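Local coordinates for protein carboxylesterase (Uncultured bacterium, PDB 5GMX) that hydrolyses carboxylic esters as a family VIII carboxylesterase with a beta-lactamase-type fold and also acts on oxyimino cephalosporins, at residues Arg304-Arg309 / Trp320-Ile325; Asp337-Ser342 / Ala351-Arg356; Gly88-Asn93 / Val111-Leu116. All blocks are in the same frame, centred on the assembly; numbering follows the deposited sequence.

Contact 1 (Arg304-Arg309 / Trp320-Ile325); sequences REECFR and WSRGFI
Arg-322 and Glu-306 cross obliquely, their guanidinium and carboxylate planes 26° apart, and the arginine grips the acid side-on with two nitrogens converging on one oxygen. NE of Arg-322 comes to 2.6 Å from Glu-306 OE2, and NH2 of Arg-322 to 2.9 Å from the same Glu-306 OE2. That oxygen lies in the guanidinium plane, yet NE meets it from above the carboxylate plane. Both chains bend at chi2 (Arg-322 93°, Glu-306 -67°), which turns the charged ends onto each other. Arg-304 runs alongside, pointing the same way, and lays its CB over one guanidinium face, 4.0 Å from Arg-322 NE; its own guanidinium pairs with Glu-301.

Next to the salt bridge, Glu-306 and Cys-307 both face Trp-320, a classic beta bulge. Trp-320 O accepts from both Glu-306 N, at 2.6 Å, and Cys-307 N, while Trp-320 N returns a bond to Cys-307 O. Cys-307 SG sits at the edge of the indole, 4.1 Å from Trp-320 CD1, as a sulfur-aromatic contact.

The bulge lies in the pairing of strands 307-310 and 317-320, beside the ligand pocket: the Trp-320 side chain is about 8 Å from the bound phenylmethanesulfonic acid. Helix 113-117 packs on the salt bridge through Ala-114, and beyond the inverse gamma turn centred on Arg-322, Phe-324 leans on helix 72-86 before strand 325-326 joins the main sheet.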
loop_
_atom_site.group_PDB
_atom_site.type_symbol
_atom_site.label_atom_id
_atom_site.label_comp_id
_atom_site.label_asym_id
_atom_site.label_seq_id
_atom_site.Cartn_x
_atom_site.Cartn_y
_atom_site.Cartn_z
ATOM N N ARG A 304 -13.660 -6.258 6.277
ATOM C CA ARG A 304 -14.925 -5.769 6.821
ATOM C C ARG A 304 -14.947 -4.250 6.806
ATOM O O ARG A 304 -13.989 -3.604 7.238
ATOM C CB ARG A 304 -15.149 -6.240 8.256
ATOM C CG ARG A 304 -15.563 -7.685 8.412
ATOM C CD ARG A 304 -15.987 -7.962 9.856
ATOM N NE ARG A 304 -16.223 -9.385 10.076
ATOM C CZ ARG A 304 -17.398 -9.988 9.919
ATOM N NH1 ARG A 304 -18.469 -9.297 9.535
ATOM N NH2 ARG A 304 -17.500 -11.292 10.140
ATOM N N GLU A 305 -16.034 -3.672 6.312
ATOM C CA GLU A 305 -16.156 -2.220 6.334
ATOM C C GLU A 305 -16.231 -1.728 7.776
ATOM O O GLU A 305 -17.038 -2.214 8.567
ATOM C CB GLU A 305 -17.383 -1.754 5.562
ATOM C CG GLU A 305 -17.495 -0.240 5.493
ATOM C CD GLU A 305 -18.781 0.205 4.828
ATOM O OE1 GLU A 305 -19.071 -0.264 3.702
ATOM O OE2 GLU A 305 -19.491 1.034 5.432
ATOM N N GLU A 306 -15.361 -0.784 8.113
ATOM C CA GLU A 306 -15.307 -0.235 9.457
ATOM C C GLU A 306 -16.016 1.100 9.493
ATOM O O GLU A 306 -16.707 1.407 10.460
ATOM C CB GLU A 306 -13.860 -0.095 9.928
ATOM C CG GLU A 306 -13.264 -1.402 10.434
ATOM C CD GLU A 306 -13.931 -1.869 11.718
ATOM O OE1 GLU A 306 -14.202 -1.006 12.585
ATOM O OE2 GLU A 306 -14.197 -3.083 11.861
ATOM N N CYS A 307 -15.852 1.894 8.440
ATOM C CA CYS A 307 -16.593 3.152 8.393
ATOM C C CYS A 307 -16.707 3.677 6.974
ATOM O O CYS A 307 -15.981 3.241 6.090
ATOM C CB CYS A 307 -15.949 4.203 9.322
ATOM S SG CYS A 307 -14.145 4.537 9.127
ATOM N N PHE A 308 -17.650 4.586 6.754
ATOM C CA PHE A 308 -17.841 5.196 5.444
ATOM C C PHE A 308 -18.251 6.649 5.653
ATOM O O PHE A 308 -19.431 6.958 5.730
ATOM C CB PHE A 308 -18.883 4.423 4.627
ATOM C CG PHE A 308 -18.891 4.764 3.158
ATOM C CD1 PHE A 308 -18.019 5.709 2.632
ATOM C CD2 PHE A 308 -19.761 4.120 2.295
ATOM C CE1 PHE A 308 -18.036 6.024 1.276
ATOM C CE2 PHE A 308 -19.778 4.419 0.941
ATOM C CZ PHE A 308 -18.912 5.371 0.432
ATOM N N ARG A 309 -17.261 7.534 5.735
ATOM C CA ARG A 309 -17.501 8.919 6.163
ATOM C C ARG A 309 -16.583 9.885 5.449
ATOM O O ARG A 309 -15.536 9.488 4.962
ATOM C CB ARG A 309 -17.275 9.099 7.672
ATOM C CG ARG A 309 -18.329 8.523 8.591
ATOM C CD ARG A 309 -18.136 9.058 10.014
ATOM N NE ARG A 309 -16.959 8.486 10.649
ATOM C CZ ARG A 309 -16.995 7.554 11.598
ATOM N NH1 ARG A 309 -18.158 7.103 12.042
ATOM N NH2 ARG A 309 -15.866 7.074 12.103
ATOM N N TRP A 320 -13.579 2.799 4.566
ATOM C CA TRP A 320 -12.447 2.107 5.169
ATOM C C TRP A 320 -12.811 0.747 5.752
ATOM O O TRP A 320 -13.822 0.599 6.481
ATOM C CB TRP A 320 -11.827 2.956 6.290
ATOM C CG TRP A 320 -11.139 4.217 5.862
ATOM C CD1 TRP A 320 -11.519 5.498 6.163
ATOM C CD2 TRP A 320 -9.935 4.327 5.096
ATOM N NE1 TRP A 320 -10.634 6.396 5.620
ATOM C CE2 TRP A 320 -9.654 5.708 4.956
ATOM C CE3 TRP A 320 -9.068 3.399 4.507
ATOM C CZ2 TRP A 320 -8.548 6.179 4.254
ATOM C CZ3 TRP A 320 -7.968 3.869 3.808
ATOM C CH2 TRP A 320 -7.719 5.248 3.686
ATOM N N SER A 321 -11.957 -0.228 5.445
ATOM C CA SER A 321 -11.946 -1.505 6.138
ATOM C C SER A 321 -10.761 -1.521 7.105
ATOM O O SER A 321 -10.201 -0.470 7.430
ATOM C CB SER A 321 -11.853 -2.669 5.145
ATOM O OG SER A 321 -10.617 -2.661 4.452
ATOM N N ARG A 322 -10.337 -2.708 7.529
ATOM C CA ARG A 322 -9.198 -2.801 8.435
ATOM C C ARG A 322 -7.883 -2.630 7.679
ATOM O O ARG A 322 -7.064 -3.544 7.614
ATOM C CB ARG A 322 -9.206 -4.127 9.193
ATOM C CG ARG A 322 -10.268 -4.211 10.289
ATOM C CD ARG A 322 -11.554 -4.842 9.804
ATOM N NE ARG A 322 -12.531 -4.868 10.882
ATOM C CZ ARG A 322 -12.837 -5.945 11.590
ATOM N NH1 ARG A 322 -12.266 -7.108 11.306
ATOM N NH2 ARG A 322 -13.734 -5.864 12.566
ATOM N N GLY A 323 -7.699 -1.453 7.090
ATOM C CA GLY A 323 -6.454 -1.119 6.429
ATOM C C GLY A 323 -6.571 -0.879 4.938
ATOM O O GLY A 323 -5.724 -0.212 4.351
ATOM N N PHE A 324 -7.603 -1.438 4.317
ATOM C CA PHE A 324 -7.769 -1.313 2.868
ATOM C C PHE A 324 -8.862 -0.333 2.498
ATOM O O PHE A 324 -9.862 -0.221 3.194
ATOM C CB PHE A 324 -8.090 -2.671 2.241
ATOM C CG PHE A 324 -6.996 -3.684 2.384
ATOM C CD1 PHE A 324 -5.980 -3.760 1.439
ATOM C CD2 PHE A 324 -6.985 -4.563 3.458
ATOM C CE1 PHE A 324 -4.974 -4.706 1.551
ATOM C CE2 PHE A 324 -5.981 -5.510 3.587
ATOM C CZ PHE A 324 -4.973 -5.581 2.629
ATOM N N ILE A 325 -8.659 0.365 1.389
ATOM C CA ILE A 325 -9.718 1.133 0.760
ATOM C C ILE A 325 -10.720 0.179 0.121
ATOM O O ILE A 325 -10.343 -0.693 -0.661
ATOM C CB ILE A 325 -9.170 2.074 -0.328
ATOM C CG1 ILE A 325 -8.209 3.103 0.279
ATOM C CG2 ILE A 325 -10.313 2.762 -1.064
ATOM C CD1 ILE A 325 -7.512 3.958 -0.777
#

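Contact 2 (Asp337-Ser342 / Ala351-Arg356)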
loop_
_atom_site.group_PDB
_atom_site.type_symbol
_atom_site.label_atom_id
_atom_site.label_comp_id
_atom_site.label_asym_id
_atom_site.label_seq_id
_atom_site.Cartn_x
_atom_site.Cartn_y
_atom_site.Cartn_z
ATOM N N ASP A 337 -17.373 -4.671 -3.983
ATOM C CA ASP A 337 -16.636 -5.075 -2.787
ATOM C C ASP A 337 -15.141 -5.336 -3.037
ATOM O O ASP A 337 -14.469 -5.981 -2.227
ATOM C CB ASP A 337 -17.290 -6.309 -2.171
ATOM C CG ASP A 337 -18.661 -6.004 -1.591
ATOM O OD1 ASP A 337 -18.904 -4.825 -1.233
ATOM O OD2 ASP A 337 -19.489 -6.938 -1.484
ATOM N N ALA A 338 -14.630 -4.825 -4.150
ATOM C CA ALA A 338 -13.202 -4.851 -4.421
ATOM C C ALA A 338 -12.450 -4.043 -3.364
ATOM O O ALA A 338 -12.991 -3.084 -2.797
ATOM C CB ALA A 338 -12.916 -4.308 -5.814
ATOM N N PHE A 339 -11.221 -4.445 -3.056
ATOM C CA PHE A 339 -10.466 -3.703 -2.031
ATOM C C PHE A 339 -9.015 -3.550 -2.452
ATOM O O PHE A 339 -8.477 -4.396 -3.168
ATOM C CB PHE A 339 -10.549 -4.406 -0.668
ATOM C CG PHE A 339 -9.935 -5.776 -0.662
ATOM C CD1 PHE A 339 -10.678 -6.888 -1.042
ATOM C CD2 PHE A 339 -8.609 -5.955 -0.284
ATOM C CE1 PHE A 339 -10.107 -8.150 -1.043
ATOM C CE2 PHE A 339 -8.034 -7.217 -0.280
ATOM C CZ PHE A 339 -8.784 -8.317 -0.663
ATOM N N GLY A 340 -8.369 -2.492 -2.000
ATOM C CA GLY A 340 -6.972 -2.308 -2.315
ATOM C C GLY A 340 -6.433 -1.040 -1.707
ATOM O O GLY A 340 -6.935 -0.570 -0.696
ATOM N N HIS A 341 -5.382 -0.507 -2.314
ATOM C CA HIS A 341 -4.850 0.775 -1.897
ATOM C C HIS A 341 -4.093 1.424 -3.038
ATOM O O HIS A 341 -3.472 0.749 -3.858
ATOM C CB HIS A 341 -3.937 0.635 -0.675
ATOM C CG HIS A 341 -4.140 1.717 0.338
ATOM N ND1 HIS A 341 -3.741 3.017 0.125
ATOM C CD2 HIS A 341 -4.720 1.694 1.561
ATOM C CE1 HIS A 341 -4.061 3.752 1.178
ATOM N NE2 HIS A 341 -4.654 2.972 2.065
ATOM N N SER A 342 -4.176 2.745 -3.089
ATOM C CA SER A 342 -3.517 3.514 -4.123
ATOM C C SER A 342 -2.433 4.383 -3.518
ATOM O O SER A 342 -2.406 4.609 -2.309
ATOM C CB SER A 342 -4.534 4.371 -4.870
ATOM O OG SER A 342 -5.604 3.573 -5.335
ATOM N N ALA A 351 -7.641 -6.114 -5.223
ATOM C CA ALA A 351 -8.145 -7.468 -5.335
ATOM C C ALA A 351 -9.663 -7.481 -5.503
ATOM O O ALA A 351 -10.383 -6.694 -4.874
ATOM C CB ALA A 351 -7.746 -8.278 -4.118
ATOM N N ASP A 352 -10.116 -8.416 -6.333
ATOM C CA ASP A 352 -11.523 -8.667 -6.649
ATOM C C ASP A 352 -11.767 -10.158 -6.447
ATOM O O ASP A 352 -11.386 -10.961 -7.295
ATOM C CB ASP A 352 -11.825 -8.236 -8.099
ATOM C CG ASP A 352 -13.243 -8.625 -8.582
ATOM O OD1 ASP A 352 -13.957 -9.397 -7.905
ATOM O OD2 ASP A 352 -13.639 -8.170 -9.683
ATOM N N THR A 353 -12.378 -10.537 -5.326
ATOM C CA THR A 353 -12.539 -11.956 -5.014
ATOM C C THR A 353 -13.585 -12.647 -5.898
ATOM O O THR A 353 -13.581 -13.874 -6.018
ATOM C CB THR A 353 -12.931 -12.192 -3.538
ATOM O OG1 THR A 353 -14.243 -11.674 -3.302
ATOM C CG2 THR A 353 -11.945 -11.527 -2.606
ATOM N N LYS A 354 -14.503 -11.879 -6.478
ATOM C CA LYS A 354 -15.504 -12.462 -7.377
ATOM C C LYS A 354 -14.857 -12.980 -8.662
ATOM O O LYS A 354 -15.016 -14.147 -9.018
ATOM C CB LYS A 354 -16.608 -11.452 -7.703
ATOM C CG LYS A 354 -17.457 -11.051 -6.498
ATOM C CD LYS A 354 -18.690 -10.257 -6.920
ATOM C CE LYS A 354 -19.628 -9.965 -5.739
ATOM N NZ LYS A 354 -19.137 -8.872 -4.831
ATOM N N ALA A 355 -14.101 -12.122 -9.337
ATOM C CA ALA A 355 -13.398 -12.518 -10.555
ATOM C C ALA A 355 -12.080 -13.227 -10.242
ATOM O O ALA A 355 -11.381 -13.676 -11.150
ATOM C CB ALA A 355 -13.144 -11.299 -11.438
ATOM N N ARG A 356 -11.752 -13.332 -8.958
ATOM C CA ARG A 356 -10.466 -13.876 -8.522
ATOM C C ARG A 356 -9.306 -13.151 -9.219
ATOM O O ARG A 356 -8.337 -13.762 -9.669
ATOM C CB ARG A 356 -10.419 -15.390 -8.752
ATOM C CG ARG A 356 -11.369 -16.142 -7.811
ATOM C CD ARG A 356 -11.605 -17.576 -8.233
ATOM N NE ARG A 356 -10.401 -18.392 -8.109
ATOM C CZ ARG A 356 -10.231 -19.580 -8.692
ATOM N NH1 ARG A 356 -11.188 -20.095 -9.461
ATOM N NH2 ARG A 356 -9.096 -20.253 -8.513
HETATM O O HOH W 1 -13.055 -8.263 -3.425
#
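Phe-339 starts from a crowded position: its CG stands between the backbone N and the carbonyl carbon (chi1 63°), so the ring is swung across toward the neighbouring strand instead of along its own. CB lies on the sheet face that also carries the Ala-351 methyl. From CG the ring turns one face to that methyl. Phe-339 CD1 passes 3.8 Å from Ala-351 O. Phe-339 CE1 also touches the Ala-351 methyl, and at the ring edge it lies 4.2 Å from Thr-353 CG2. The tip carbon, Phe-339 CZ, comes closest, 3.6 Å from Ala-351 CB. The methyl therefore sits over the ring but displaced toward the rim at CZ, a CH-pi contact in which Ala-351 CB stands 27° off the normal of the Phe-339 ring. Leu-282 of helix 272-283 also packs on this ring, and Phe-324 meets it edge-to-face.

The backbones belong to the hairpin of strands 339-342 and 348-352. Phe-339 and Ala-351 form an antiparallel hydrogen-bonded pair: Ala-351 N reaches Phe-339 O at 2.8 Å, nearly straight, and Phe-339 N gives its hydrogen to Ala-351 O. Strand 339-342 leads to Gly-343 of the ligand pocket, and His-341, touching Tyr-160, probably stands in a K(T/S)G-type position as in beta-lactamase relatives. Where the strands part, a water takes over, donating to Asp-337 O at 2.9 Å and accepting from Thr-353 N.

At the exposed end, Lys-354 NZ stands 3.9 Å from Asp-337 OD2, a long salt bridge; the ammonium's stronger partner is Asn-335. The chemistry thus grades from apolar, main-chain-bonded pairing on the side covered by helix 272-283 to a water bridge and a loose ion pair at the exposed end, where charge probably adds little to the hold.

Contact 3 (Gly88-Asn93 / Val111-Leu116)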
loop_
_atom_site.group_PDB
_atom_site.type_symbol
_atom_site.label_atom_id
_atom_site.label_comp_id
_atom_site.label_asym_id
_atom_site.label_seq_id
_atom_site.Cartn_x
_atom_site.Cartn_y
_atom_site.Cartn_z
ATOM N N GLY A 88 -4.326 -16.016 14.594
ATOM C CA GLY A 88 -4.851 -15.942 15.948
ATOM C C GLY A 88 -4.029 -15.100 16.913
ATOM O O GLY A 88 -4.274 -15.115 18.119
ATOM N N LEU A 89 -3.062 -14.349 16.395
ATOM C CA LEU A 89 -2.219 -13.517 17.250
ATOM C C LEU A 89 -2.847 -12.140 17.499
ATOM O O LEU A 89 -2.534 -11.481 18.484
ATOM C CB LEU A 89 -0.828 -13.357 16.638
ATOM C CG LEU A 89 0.002 -14.637 16.607
ATOM C CD1 LEU A 89 1.280 -14.420 15.828
ATOM C CD2 LEU A 89 0.308 -15.085 18.022
ATOM N N ILE A 90 -3.740 -11.719 16.607
ATOM C CA ILE A 90 -4.405 -10.425 16.742
ATOM C C ILE A 90 -5.917 -10.564 16.649
ATOM O O ILE A 90 -6.424 -11.220 15.744
ATOM C CB ILE A 90 -3.943 -9.445 15.656
ATOM C CG1 ILE A 90 -2.431 -9.251 15.742
ATOM C CG2 ILE A 90 -4.704 -8.119 15.774
ATOM C CD1 ILE A 90 -1.848 -8.362 14.647
ATOM N N ASP A 91 -6.628 -9.958 17.596
ATOM C CA ASP A 91 -8.080 -9.854 17.537
ATOM C C ASP A 91 -8.460 -8.429 17.157
ATOM O O ASP A 91 -8.212 -7.493 17.914
ATOM C CB ASP A 91 -8.699 -10.256 18.882
ATOM C CG ASP A 91 -10.230 -10.168 18.899
ATOM O OD1 ASP A 91 -10.864 -9.634 17.948
ATOM O OD2 ASP A 91 -10.809 -10.661 19.889
ATOM N N TYR A 92 -9.110 -8.272 16.006
ATOM C CA TYR A 92 -9.474 -6.941 15.517
ATOM C C TYR A 92 -10.333 -6.174 16.517
ATOM O O TYR A 92 -10.300 -4.949 16.559
ATOM C CB TYR A 92 -10.216 -7.042 14.189
ATOM C CG TYR A 92 -9.306 -7.246 13.019
ATOM C CD1 TYR A 92 -8.401 -6.263 12.650
ATOM C CD2 TYR A 92 -9.340 -8.425 12.284
ATOM C CE1 TYR A 92 -7.560 -6.444 11.583
ATOM C CE2 TYR A 92 -8.497 -8.615 11.203
ATOM C CZ TYR A 92 -7.608 -7.615 10.856
ATOM O OH TYR A 92 -6.756 -7.772 9.786
ATOM N N ASN A 93 -11.084 -6.900 17.335
ATOM C CA ASN A 93 -11.971 -6.276 18.302
ATOM C C ASN A 93 -11.277 -5.953 19.620
ATOM O O ASN A 93 -11.855 -5.293 20.472
ATOM C CB ASN A 93 -13.169 -7.182 18.581
ATOM C CG ASN A 93 -13.991 -7.440 17.355
ATOM O OD1 ASN A 93 -14.436 -6.509 16.689
ATOM N ND2 ASN A 93 -14.178 -8.710 17.029
ATOM N N VAL A 111 -9.204 2.229 22.457
ATOM C CA VAL A 111 -9.069 2.101 21.003
ATOM C C VAL A 111 -8.794 0.656 20.587
ATOM O O VAL A 111 -7.850 0.038 21.075
ATOM C CB VAL A 111 -7.928 2.994 20.463
ATOM C CG1 VAL A 111 -7.739 2.781 18.961
ATOM C CG2 VAL A 111 -8.195 4.470 20.773
ATOM N N THR A 112 -9.608 0.125 19.678
ATOM C CA THR A 112 -9.433 -1.243 19.190
ATOM C C THR A 112 -8.528 -1.319 17.956
ATOM O O THR A 112 -8.275 -0.310 17.301
ATOM C CB THR A 112 -10.768 -1.868 18.848
ATOM O OG1 THR A 112 -11.274 -1.237 17.671
ATOM C CG2 THR A 112 -11.762 -1.672 20.008
ATOM N N VAL A 113 -8.038 -2.515 17.646
ATOM C CA VAL A 113 -7.159 -2.697 16.491
ATOM C C VAL A 113 -7.892 -2.343 15.194
ATOM O O VAL A 113 -7.332 -1.690 14.313
ATOM C CB VAL A 113 -6.609 -4.141 16.435
ATOM C CG1 VAL A 113 -5.814 -4.392 15.131
ATOM C CG2 VAL A 113 -5.747 -4.402 17.665
ATOM N N ALA A 114 -9.165 -2.720 15.110
ATOM C CA ALA A 114 -9.992 -2.383 13.953
ATOM C C ALA A 114 -10.109 -0.865 13.760
ATOM O O ALA A 114 -10.064 -0.378 12.631
ATOM C CB ALA A 114 -11.385 -3.007 14.093
ATOM N N GLN A 115 -10.232 -0.120 14.857
ATOM C CA GLN A 115 -10.293 1.344 14.780
ATOM C C GLN A 115 -8.955 1.972 14.368
ATOM O O GLN A 115 -8.922 2.918 13.582
ATOM C CB GLN A 115 -10.744 1.934 16.119
ATOM C CG GLN A 115 -12.207 1.700 16.430
ATOM C CD GLN A 115 -12.581 2.161 17.833
ATOM O OE1 GLN A 115 -11.723 2.305 18.702
ATOM N NE2 GLN A 115 -13.869 2.395 18.053
ATOM N N LEU A 116 -7.860 1.460 14.922
ATOM C CA LEU A 116 -6.524 1.904 14.539
ATOM C C LEU A 116 -6.288 1.693 13.037
ATOM O O LEU A 116 -5.763 2.569 12.349
ATOM C CB LEU A 116 -5.452 1.151 15.342
ATOM C CG LEU A 116 -3.994 1.602 15.205
ATOM C CD1 LEU A 116 -3.745 2.876 15.987
ATOM C CD2 LEU A 116 -3.021 0.510 15.627
#
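One carbonyl from an irregular loop, Tyr-92 O, reaches into the first turn of a helix and takes the N-H of Ala-114, a donor that the helix itself cannot pair so near its start. This is a capped N-terminus: Thr-112 is the N-cap of helix 113-117 and forms a capping box with Gln-115. Thr-112 OG1 accepts from Gln-115 N at 3.2 Å, and Gln-115 OE1 accepts in return from Thr-112 N, that donor lying above the amide plane. The threonine hydroxyl is placed for this between its backbone N and carbonyl carbon (chi1 71°), which turns Thr-112 CG2 toward Asn-93 O, 3.7 Å away.

Beside the cap, Val-113 crosses both Ile-90 and Tyr-92 at about a right angle. Val-113 CG1, anti to the backbone N (chi1 173°), touches both, 3.9 Å from Ile-90 CG2 and 4.0 Å from Tyr-92 CD1. Ile-90 in turn packs on Val-81 and Leu-84 of helix 72-86, so the contact ties the loop after helix 72-86 to the start of helix 113-117. The loop is itself braced by an Asx turn, Asp-91 OD1 taking Asn-93 N at 2.8 Å.

The bond from Ala-114 N to Tyr-92 O is 2.9 Å long, lies in the carbonyl plane and falls on a lone pair, while Ala-114 CB presses to 3.3 Å from that same Tyr-92 O.

How the contacts relate
Contacts 1 and 2 are joined through the main sheet, where strands 325-326 and 339-342 are neighbours: Ile-325, at the end of contact 1, probably donates its N-H to Gly-340 O of contact 2, 2.9 Å away. Contact 1 also meets contact 3, where Arg-322 NH1 packs 3.4 Å from Tyr-92 CD2. Contacts 2 and 3 do not touch; about 10 Å separates their nearest atoms. All three mix buried and exposed residues. Contacts 1 and 2 hold strands, and each adds an ion pair, tight in the first and long in the second; contact 3, farthest from the chain's centre, instead joins a loop to a helix start without pairing charges.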